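Local coordinates for protein putative glutathionylspermidine synthase (Methylobacillus flagellatus, PDB 3N6X) that probably acts as an ATP-dependent ligase of the circularly permuted ATP-grasp family, possibly as a glutathionylspermidine synthase, at residues D360-L365 with Q387-F392; T416-E419 with P424-V427. All blocks are in the same frame, centred on the assembly; numbering follows the deposited sequence.

Contact 1 and contact 2 lie in different parts of the ATP-grasp chain, with nearest atoms about 13 Å apart. Contact 1 sits partly at the surface. It sets the connection after helix 352-360 against helix 386-398, beside a four-stranded antiparallel sheet, and its side-chain contacts are apolar, made by two leucines and an alanine. Contact 2 is buried. It joins the two strands of a beta hairpin, 413-418 and 423-435, within a larger mixed sheet. There the side chain of Arg425 crosses Thr416 and ends with a guanidinium face against Val418. Backbone carbonyl oxygens take bonds from Arg425 NE and NH1 and pair with the Thr416 hydroxyl. The two contacts share no helix or strand.

Contact 1. Residues D360-L365 with Q387-F392; sequences DNLAEL and QELEDF
Leu389 lays its two methyl groups over Leu362 and Ala363, which belong to the connection between helix 352-360 and strand 365-369. Here the loop that follows helix 352-360 packs against the side of helix 386-398, next to the four-stranded antiparallel sheet of this ATP-grasp protein. The two Leu389 methyls divide the work. CD1 of Leu389 meets CB of Ala363 at 3.8 Å. CD2 of Leu389 lies 4.1 Å from CG of Leu362. The same CD2 of Leu389 also reaches the backbone, 3.9 Å from N of Ala363.

The leucines are not end to end. They slide past each other in opposite directions: Leu362 reaches the carbonyl of Leu389, and Leu389 reaches the backbone of Ala363. Leu362 has CG anti to its own nitrogen (chi1 -154°), which brings CG and CD2 up to the Leu389 side chain and carbonyl. The turn at Leu362 is closed by a backbone bond from Glu364 N to Asn361 O, 3.1 Å long.

Leu379 of strand 378-380 touches both leucines and Phe392, and Val367 of strand 365-369 touches Leu362 and Phe392. The pair thus continues into the layer between helix and sheet. Ala363 lies at the exposed side, Leu362 at the buried one. The reach of Leu362 stops at the helix backbone, where CD2 of Leu362 is 3.5 Å from O of Leu389.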
ATOM      1  N   ASP A 360       7.265   3.552  29.676  1.00 42.18           N
ATOM      2  CA  ASP A 360       7.503   2.611  30.772  1.00 43.50           C
ATOM      3  C   ASP A 360       7.893   1.190  30.280  1.00 50.56           C
ATOM      4  O   ASP A 360       8.472   0.423  31.043  1.00 50.66           O
ATOM      5  CB  ASP A 360       6.280   2.543  31.714  1.00 45.60           C
ATOM      6  CG  ASP A 360       6.569   1.885  33.054  1.00 60.66           C
ATOM      7  OD1 ASP A 360       7.517   2.336  33.752  1.00 60.40           O
ATOM      8  OD2 ASP A 360       5.858   0.916  33.403  1.00 68.40           O
ATOM      9  N   ASN A 361       7.559   0.845  29.020  1.00 47.86           N
ATOM     10  CA  ASN A 361       7.829  -0.488  28.465  1.00 46.49           C
ATOM     11  C   ASN A 361       8.556  -0.392  27.121  1.00 50.37           C
ATOM     12  O   ASN A 361       8.431  -1.282  26.280  1.00 50.79           O
ATOM     13  CB  ASN A 361       6.521  -1.270  28.321  1.00 41.29           C
ATOM     14  CG  ASN A 361       5.794  -1.449  29.616  1.00 59.50           C
ATOM     15  OD1 ASN A 361       6.070  -2.366  30.382  1.00 61.78           O
ATOM     16  ND2 ASN A 361       4.857  -0.568  29.899  1.00 53.36           N
ATOM     17  N   LEU A 362       9.356   0.664  26.950  1.00 47.27           N
ATOM     18  CA  LEU A 362      10.074   0.988  25.714  1.00 48.39           C
ATOM     19  C   LEU A 362      10.956  -0.141  25.144  1.00 57.93           C
ATOM     20  O   LEU A 362      11.026  -0.295  23.925  1.00 58.01           O
ATOM     21  CB  LEU A 362      10.885   2.279  25.912  1.00 47.94           C
ATOM     22  CG  LEU A 362      11.190   3.103  24.663  1.00 52.89           C
ATOM     23  CD1 LEU A 362       9.922   3.627  24.015  1.00 53.67           C
ATOM     24  CD2 LEU A 362      12.097   4.270  24.996  1.00 54.06           C
ATOM     25  N   ALA A 363      11.615  -0.931  26.017  1.00 57.82           N
ATOM     26  CA  ALA A 363      12.525  -2.013  25.589  1.00 58.35           C
ATOM     27  C   ALA A 363      11.785  -3.277  25.059  1.00 63.10           C
ATOM     28  O   ALA A 363      12.438  -4.263  24.696  1.00 62.67           O
ATOM     29  CB  ALA A 363      13.459  -2.388  26.735  1.00 58.89           C
ATOM     30  N   GLU A 364      10.429  -3.251  25.046  1.00 58.97           N
ATOM     31  CA  GLU A 364       9.599  -4.378  24.602  1.00 57.49           C
ATOM     32  C   GLU A 364       8.790  -4.028  23.354  1.00 58.46           C
ATOM     33  O   GLU A 364       8.109  -4.897  22.795  1.00 58.92           O
ATOM     34  CB  GLU A 364       8.634  -4.796  25.724  1.00 58.68           C
ATOM     35  CG  GLU A 364       9.309  -5.397  26.940  1.00 69.09           C
ATOM     36  CD  GLU A 364       8.449  -5.350  28.187  1.00 99.27           C
ATOM     37  OE1 GLU A 364       7.422  -6.068  28.231  1.00 90.19           O
ATOM     38  OE2 GLU A 364       8.786  -4.574  29.112  1.00100.16           O
ATOM     39  N   LEU A 365       8.851  -2.762  22.921  1.00 51.77           N
ATOM     40  CA  LEU A 365       8.006  -2.261  21.842  1.00 49.65           C
ATOM     41  C   LEU A 365       8.771  -1.768  20.645  1.00 51.82           C
ATOM     42  O   LEU A 365       9.995  -1.615  20.698  1.00 52.34           O
ATOM     43  CB  LEU A 365       7.090  -1.127  22.371  1.00 49.04           C
ATOM     44  CG  LEU A 365       6.222  -1.453  23.580  1.00 52.69           C
ATOM     45  CD1 LEU A 365       5.684  -0.191  24.207  1.00 53.08           C
ATOM     46  CD2 LEU A 365       5.087  -2.397  23.211  1.00 53.30           C
ATOM     47  N   GLN A 387      21.414   3.065  26.600  1.00 75.41           N
ATOM     48  CA  GLN A 387      21.727   4.411  26.111  1.00 75.02           C
ATOM     49  C   GLN A 387      20.816   4.841  24.967  1.00 77.45           C
ATOM     50  O   GLN A 387      20.147   5.871  25.080  1.00 76.94           O
ATOM     51  CB  GLN A 387      23.210   4.537  25.712  1.00 76.50           C
ATOM     52  CG  GLN A 387      24.014   5.500  26.606  1.00 94.56           C
ATOM     53  CD  GLN A 387      23.575   6.947  26.476  1.00112.42           C
ATOM     54  OE1 GLN A 387      22.980   7.525  27.393  1.00107.47           O
ATOM     55  NE2 GLN A 387      23.888   7.572  25.345  1.00103.57           N
ATOM     56  N   GLU A 388      20.766   4.053  23.872  1.00 73.12           N
ATOM     57  CA  GLU A 388      19.907   4.388  22.727  1.00 72.46           C
ATOM     58  C   GLU A 388      18.400   4.391  23.080  1.00 73.68           C
ATOM     59  O   GLU A 388      17.635   5.144  22.473  1.00 73.38           O
ATOM     60  CB  GLU A 388      20.225   3.529  21.489  1.00 73.93           C
ATOM     61  CG  GLU A 388      20.283   2.033  21.749  1.00 84.99           C
ATOM     62  CD  GLU A 388      20.960   1.213  20.662  1.00103.36           C
ATOM     63  OE1 GLU A 388      21.250   1.772  19.578  1.00 89.04           O
ATOM     64  OE2 GLU A 388      21.191   0.004  20.892  1.00 96.61           O
ATOM     65  N   LEU A 389      18.001   3.617  24.120  1.00 67.89           N
ATOM     66  CA  LEU A 389      16.630   3.621  24.637  1.00 66.94           C
ATOM     67  C   LEU A 389      16.333   4.975  25.310  1.00 70.83           C
ATOM     68  O   LEU A 389      15.315   5.603  25.000  1.00 70.45           O
ATOM     69  CB  LEU A 389      16.418   2.473  25.640  1.00 66.67           C
ATOM     70  CG  LEU A 389      16.106   1.102  25.045  1.00 71.32           C
ATOM     71  CD1 LEU A 389      16.346   0.015  26.055  1.00 71.42           C
ATOM     72  CD2 LEU A 389      14.665   1.025  24.539  1.00 73.70           C
ATOM     73  N   GLU A 390      17.262   5.448  26.196  1.00 66.70           N
ATOM     74  CA  GLU A 390      17.149   6.746  26.877  1.00 65.59           C
ATOM     75  C   GLU A 390      17.224   7.911  25.884  1.00 66.47           C
ATOM     76  O   GLU A 390      16.575   8.934  26.103  1.00 65.77           O
ATOM     77  CB  GLU A 390      18.230   6.900  27.966  1.00 67.23           C
ATOM     78  CG  GLU A 390      17.861   6.263  29.300  1.00 79.54           C
ATOM     79  CD  GLU A 390      16.717   6.912  30.067  1.00105.78           C
ATOM     80  OE1 GLU A 390      16.493   8.134  29.899  1.00102.59           O
ATOM     81  OE2 GLU A 390      16.069   6.198  30.867  1.00100.30           O
ATOM     82  N   ASP A 391      18.009   7.751  24.787  1.00 61.06           N
ATOM     83  CA  ASP A 391      18.128   8.763  23.730  1.00 60.35           C
ATOM     84  C   ASP A 391      16.785   8.933  23.013  1.00 62.28           C
ATOM     85  O   ASP A 391      16.332  10.067  22.816  1.00 61.84           O
ATOM     86  CB  ASP A 391      19.215   8.362  22.698  1.00 62.84           C
ATOM     87  CG  ASP A 391      20.650   8.395  23.210  1.00 78.81           C
ATOM     88  OD1 ASP A 391      21.028   9.398  23.867  1.00 79.05           O
ATOM     89  OD2 ASP A 391      21.422   7.465  22.871  1.00 86.74           O
ATOM     90  N   PHE A 392      16.145   7.791  22.623  1.00 57.21           N
ATOM     91  CA  PHE A 392      14.858   7.781  21.920  1.00 56.41           C
ATOM     92  C   PHE A 392      13.735   8.327  22.809  1.00 56.41           C
ATOM     93  O   PHE A 392      12.855   9.040  22.322  1.00 54.79           O
ATOM     94  CB  PHE A 392      14.523   6.369  21.399  1.00 58.71           C
ATOM     95  CG  PHE A 392      13.713   6.386  20.122  1.00 60.61           C
ATOM     96  CD1 PHE A 392      14.329   6.564  18.888  1.00 63.64           C
ATOM     97  CD2 PHE A 392      12.329   6.264  20.157  1.00 62.63           C
ATOM     98  CE1 PHE A 392      13.575   6.610  17.713  1.00 64.37           C
ATOM     99  CE2 PHE A 392      11.577   6.309  18.981  1.00 65.58           C
ATOM    100  CZ  PHE A 392      12.205   6.484  17.767  1.00 63.67           C
TER

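Contact 2. Residues T416-E419 with P424-V427; sequences TLVE and PRHV
The guanidinium of Arg425 has CG1 of Val418 over one face, 3.2 Å above the plane and displaced toward the rim. At its edge, NH1 of Arg425 donates to O of Pro424, at 2.8 Å, and that oxygen lies almost in the guanidinium plane. The setting is a beta hairpin of strands 413-418 and 423-435. These strands are antiparallel neighbours in the large mixed sheet, with backbone bonds joining Thr416 to Ala423 and Arg425 to Cys414.

The bond to Pro424 O is fairly straight (156° at the hydrogen). The donor nevertheless stands well above the carbonyl plane, 40° out of it. NE of Arg425 gives its hydrogen to the backbone oxygen of Leu451. Two carbonyls therefore fix the rotation of the flat group, and Val418 CG1 covers one face. CG1 of Val418 is 3.5 Å from Arg425 NE and equally near Arg425 NH2.

A bend at chi2 (-64°) turns the arginine chain, letting its first carbons pass Thr416 while its end reaches Val418. Thr416 and Arg425 cross at about a right angle, and CB of Thr416 is 3.8 Å from CG of Arg425. Val449 of strand 446-450 touches both residues, adding the next strand to this buried cluster.

A leucine in place of Arg425 would probably leave the carbonyl oxygens of Pro424 and Leu451 without this donor and strip Val418 CG1 of the flat surface beneath it.

The Thr416 hydroxyl is hydrogen-bonded to Cys414 O, while OG1 of Thr416 rests 3.3 Å from Arg425 CB.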
ATOM      1  N   THR A 416      16.446 -15.443   1.687  1.00 64.71           N
ATOM      2  CA  THR A 416      17.029 -14.319   0.982  1.00 65.23           C
ATOM      3  C   THR A 416      18.514 -14.566   0.824  1.00 73.26           C
ATOM      4  O   THR A 416      19.165 -15.060   1.755  1.00 73.27           O
ATOM      5  CB  THR A 416      16.744 -13.025   1.776  1.00 67.28           C
ATOM      6  OG1 THR A 416      15.381 -13.024   2.202  1.00 63.56           O
ATOM      7  CG2 THR A 416      17.038 -11.761   0.981  1.00 63.76           C
ATOM      8  N   LEU A 417      19.060 -14.234  -0.351  1.00 72.18           N
ATOM      9  CA  LEU A 417      20.480 -14.409  -0.610  1.00 73.13           C
ATOM     10  C   LEU A 417      21.304 -13.329   0.087  1.00 79.10           C
ATOM     11  O   LEU A 417      21.211 -12.147  -0.259  1.00 78.97           O
ATOM     12  CB  LEU A 417      20.771 -14.446  -2.121  1.00 73.24           C
ATOM     13  CG  LEU A 417      20.396 -15.749  -2.825  1.00 78.05           C
ATOM     14  CD1 LEU A 417      19.998 -15.493  -4.247  1.00 78.50           C
ATOM     15  CD2 LEU A 417      21.531 -16.750  -2.765  1.00 80.38           C
ATOM     16  N   VAL A 418      22.059 -13.738   1.121  1.00 76.64           N
ATOM     17  CA  VAL A 418      22.932 -12.855   1.911  1.00 76.63           C
ATOM     18  C   VAL A 418      24.418 -13.287   1.747  1.00 80.60           C
ATOM     19  O   VAL A 418      24.690 -14.245   1.020  1.00 79.61           O
ATOM     20  CB  VAL A 418      22.493 -12.785   3.406  1.00 80.47           C
ATOM     21  CG1 VAL A 418      21.078 -12.222   3.537  1.00 80.12           C
ATOM     22  CG2 VAL A 418      22.600 -14.150   4.080  1.00 80.31           C
ATOM     23  N   GLU A 419      25.366 -12.558   2.393  1.00 78.37           N
ATOM     24  CA  GLU A 419      26.813 -12.836   2.311  1.00 78.78           C
ATOM     25  C   GLU A 419      27.176 -14.307   2.623  1.00 84.44           C
ATOM     26  O   GLU A 419      27.922 -14.927   1.862  1.00 84.23           O
ATOM     27  CB  GLU A 419      27.605 -11.878   3.217  1.00 80.05           C
ATOM     28  N   PRO A 424      17.345 -16.612   6.393  1.00 73.33           N
ATOM     29  CA  PRO A 424      16.024 -15.989   6.574  1.00 71.74           C
ATOM     30  C   PRO A 424      16.114 -14.480   6.805  1.00 70.78           C
ATOM     31  O   PRO A 424      16.967 -14.022   7.567  1.00 70.29           O
ATOM     32  CB  PRO A 424      15.464 -16.704   7.816  1.00 73.86           C
ATOM     33  CG  PRO A 424      16.275 -17.949   7.956  1.00 78.98           C
ATOM     34  CD  PRO A 424      17.632 -17.578   7.473  1.00 74.90           C
ATOM     35  N   ARG A 425      15.255 -13.704   6.105  1.00 62.99           N
ATOM     36  CA  ARG A 425      15.161 -12.248   6.256  1.00 60.50           C
ATOM     37  C   ARG A 425      13.701 -11.807   6.353  1.00 62.44           C
ATOM     38  O   ARG A 425      12.823 -12.443   5.769  1.00 61.91           O
ATOM     39  CB  ARG A 425      15.894 -11.508   5.127  1.00 56.44           C
ATOM     40  CG  ARG A 425      17.422 -11.631   5.191  1.00 62.06           C
ATOM     41  CD  ARG A 425      17.999 -10.991   6.440  1.00 67.02           C
ATOM     42  NE  ARG A 425      19.465 -11.009   6.456  1.00 72.66           N
ATOM     43  CZ  ARG A 425      20.195 -11.984   6.993  1.00 84.41           C
ATOM     44  NH1 ARG A 425      19.607 -13.059   7.503  1.00 69.34           N
ATOM     45  NH2 ARG A 425      21.519 -11.906   6.993  1.00 70.51           N
ATOM     46  N   HIS A 426      13.439 -10.743   7.124  1.00 57.32           N
ATOM     47  CA  HIS A 426      12.081 -10.251   7.363  1.00 55.28           C
ATOM     48  C   HIS A 426      11.454  -9.599   6.130  1.00 52.81           C
ATOM     49  O   HIS A 426      12.104  -8.818   5.434  1.00 50.16           O
ATOM     50  CB  HIS A 426      12.048  -9.308   8.579  1.00 56.23           C
ATOM     51  CG  HIS A 426      12.438  -9.978   9.865  1.00 59.92           C
ATOM     52  ND1 HIS A 426      11.656 -10.980  10.429  1.00 61.91           N
ATOM     53  CD2 HIS A 426      13.511  -9.764  10.662  1.00 61.81           C
ATOM     54  CE1 HIS A 426      12.286 -11.349  11.532  1.00 61.25           C
ATOM     55  NE2 HIS A 426      13.404 -10.643  11.718  1.00 61.65           N
ATOM     56  N   VAL A 427      10.188  -9.941   5.857  1.00 47.75           N
ATOM     57  CA  VAL A 427       9.438  -9.402   4.710  1.00 46.64           C
ATOM     58  C   VAL A 427       8.080  -8.851   5.128  1.00 50.36           C
ATOM     59  O   VAL A 427       7.489  -9.312   6.117  1.00 49.55           O
ATOM     60  CB  VAL A 427       9.242 -10.463   3.577  1.00 49.24           C
ATOM     61  CG1 VAL A 427      10.543 -10.745   2.837  1.00 48.84           C
ATOM     62  CG2 VAL A 427       8.623 -11.754   4.118  1.00 48.43           C
TER